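Local coordinates for transcriptional regulator, LuxR family (Burkholderia thailandensis, PDB 3MQQ), which is a putative DNA-binding transcriptional regulator of the LuxR family, represented here by its PAS domain, which probably senses a signal, at residues A12-V17 against T109-S114. Residues are numbered along the deposited sequence; the frame is centred on the assembly and turned at random.
Sequences APIGLV and TFEDLS
The one aromatic ring of this contact, that of Phe110, has the carbonyl oxygen of Gly15 at its edge, near the ring plane, and meets Val17 obliquely, with Val17 CG2 3.6 Å from Phe110 CE2. Phe110 CG and Val17 CG2 are each anti to their own carbonyl carbon, beside the backbone N. Cys90 and Val92 of strand 87-96 and Leu31 of helix 29-34 also touch the Phe110 side chain, so the ring belongs to the helix-covered side of the antiparallel PAS sheet. Residues 15-17 and 109-112 lie on its first and last strands in sequence, adjacent in the 2-1-5-4-3 order; the 158° between their directions confirms the antiparallel course.

Gly15 and Phe110 form a hydrogen-bonded pair. Gly15 N donates to Phe110 O at 2.9 Å, nearly along the C=O axis yet more bent at hydrogen (137°) than the return bond (152°), in which Phe110 N reaches Gly15 O from above the carbonyl plane. Gly15 O also takes a CA-H...O contact from Thr109 CA at 3.3 Å.

Leu16 and Thr109, the next, non-hydrogen-bonded pair, point to the other face. Their side chains lie alongside each other, Leu16 CD2 3.7 Å from Thr109 CG2, while Ile14 crosses obliquely and brings CD1 to 3.9 Å from Thr109 CB. Thr109 CG2 is anti to the carbonyl carbon, leaving OG1 between that carbon and the backbone N; within its own chain, Thr109 OG1 is hydrogen-bonded to Thr93 OG1. This face meets the second subunit, whose Ile14 packs on both Ile14 and Thr109.

Beyond the pairing, Asp112, salt-bridged through OD2 to Arg82, closes an Asx turn: its OD1 accepts Ser114 N from above the carboxylate plane and Ser114 OG, at 2.7 Å, on its syn lone pair.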
loop_
_atom_site.group_PDB
_atom_site.type_symbol
_atom_site.label_atom_id
_atom_site.label_comp_id
_atom_site.label_asym_id
_atom_site.label_seq_id
_atom_site.Cartn_x
_atom_site.Cartn_y
_atom_site.Cartn_z
ATOM N N ALA B 12 -0.568 -2.456 8.709
ATOM C CA ALA B 12 0.040 -2.205 7.392
ATOM C C ALA B 12 1.197 -1.240 7.456
ATOM O O ALA B 12 1.124 -0.244 8.133
ATOM C CB ALA B 12 -1.014 -1.691 6.388
ATOM N N PRO B 13 2.279 -1.524 6.713
ATOM C CA PRO B 13 3.511 -0.754 6.750
ATOM C C PRO B 13 3.435 0.535 5.948
ATOM O O PRO B 13 4.458 1.234 5.793
ATOM C CB PRO B 13 4.526 -1.696 6.092
ATOM C CG PRO B 13 3.722 -2.577 5.223
ATOM C CD PRO B 13 2.376 -2.726 5.876
ATOM N N ILE B 14 2.269 0.783 5.370
ATOM C CA ILE B 14 1.999 2.034 4.658
ATOM C C ILE B 14 0.771 2.694 5.271
ATOM O O ILE B 14 -0.084 2.038 5.878
ATOM C CB ILE B 14 1.751 1.832 3.144
ATOM C CG1 ILE B 14 0.540 0.925 2.910
ATOM C CG2 ILE B 14 3.014 1.317 2.446
ATOM C CD1 ILE B 14 0.151 0.808 1.482
ATOM N N GLY B 15 0.681 3.997 5.083
ATOM C CA GLY B 15 -0.466 4.738 5.577
ATOM C C GLY B 15 -1.706 4.366 4.799
ATOM O O GLY B 15 -1.681 4.286 3.569
ATOM N N LEU B 16 -2.778 4.066 5.521
ATOM C CA LEU B 16 -4.056 3.742 4.844
ATOM C C LEU B 16 -5.157 4.639 5.365
ATOM O O LEU B 16 -5.198 5.005 6.558
ATOM C CB LEU B 16 -4.485 2.295 5.105
ATOM C CG LEU B 16 -3.546 1.212 4.607
ATOM C CD1 LEU B 16 -4.048 -0.132 5.090
ATOM C CD2 LEU B 16 -3.450 1.253 3.092
ATOM N N VAL B 17 -6.098 4.976 4.481
ATOM C CA VAL B 17 -7.249 5.830 4.847
ATOM C C VAL B 17 -8.483 5.263 4.219
ATOM O O VAL B 17 -8.470 4.923 3.041
ATOM C CB VAL B 17 -7.101 7.315 4.335
ATOM C CG1 VAL B 17 -8.446 8.099 4.410
ATOM C CG2 VAL B 17 -5.994 8.059 5.072
ATOM N N THR B 109 -3.936 5.260 -0.099
ATOM C CA THR B 109 -2.674 4.812 0.502
ATOM C C THR B 109 -1.679 5.938 0.435
ATOM O O THR B 109 -1.705 6.722 -0.494
ATOM C CB THR B 109 -2.048 3.540 -0.185
ATOM O OG1 THR B 109 -1.489 3.900 -1.456
ATOM C CG2 THR B 109 -3.047 2.403 -0.380
ATOM N N PHE B 110 -0.772 5.985 1.416
ATOM C CA PHE B 110 0.247 7.038 1.483
ATOM C C PHE B 110 1.568 6.387 1.887
ATOM O O PHE B 110 1.586 5.610 2.814
ATOM C CB PHE B 110 -0.140 8.022 2.596
ATOM C CG PHE B 110 -1.418 8.755 2.322
ATOM C CD1 PHE B 110 -1.386 10.051 1.842
ATOM C CD2 PHE B 110 -2.648 8.138 2.524
ATOM C CE1 PHE B 110 -2.581 10.718 1.533
ATOM C CE2 PHE B 110 -3.835 8.819 2.236
ATOM C CZ PHE B 110 -3.795 10.089 1.752
ATOM N N GLU B 111 2.661 6.712 1.200
ATOM C CA GLU B 111 3.924 6.194 1.602
ATOM C C GLU B 111 4.958 7.322 1.549
ATOM O O GLU B 111 5.064 8.000 0.554
ATOM C CB GLU B 111 4.333 5.044 0.672
ATOM C CG GLU B 111 5.698 4.491 0.999
ATOM C CD GLU B 111 6.085 3.367 0.088
ATOM O OE1 GLU B 111 5.548 3.299 -1.036
ATOM O OE2 GLU B 111 6.929 2.544 0.490
ATOM N N ASP B 112 5.696 7.527 2.647
ATOM C CA ASP B 112 6.726 8.574 2.712
ATOM C C ASP B 112 7.889 8.153 1.837
ATOM O O ASP B 112 8.420 7.018 1.958
ATOM C CB ASP B 112 7.188 8.743 4.182
ATOM C CG ASP B 112 8.070 9.973 4.424
ATOM O OD1 ASP B 112 8.588 10.584 3.481
ATOM O OD2 ASP B 112 8.301 10.272 5.613
ATOM N N LEU B 113 8.297 9.063 0.951
ATOM C CA LEU B 113 9.412 8.774 0.058
ATOM C C LEU B 113 10.716 9.393 0.541
ATOM O O LEU B 113 11.677 9.458 -0.214
ATOM C CB LEU B 113 9.088 9.208 -1.371
ATOM C CG LEU B 113 7.747 8.684 -1.905
ATOM C CD1 LEU B 113 7.450 9.299 -3.239
ATOM C CD2 LEU B 113 7.718 7.145 -1.990
ATOM N N SER B 114 10.763 9.810 1.807
ATOM C CA SER B 114 11.963 10.470 2.345
ATOM C C SER B 114 13.174 9.558 2.494
ATOM O O SER B 114 14.282 9.968 2.216
ATOM C CB SER B 114 11.685 11.165 3.681
ATOM O OG SER B 114 10.731 12.199 3.525
#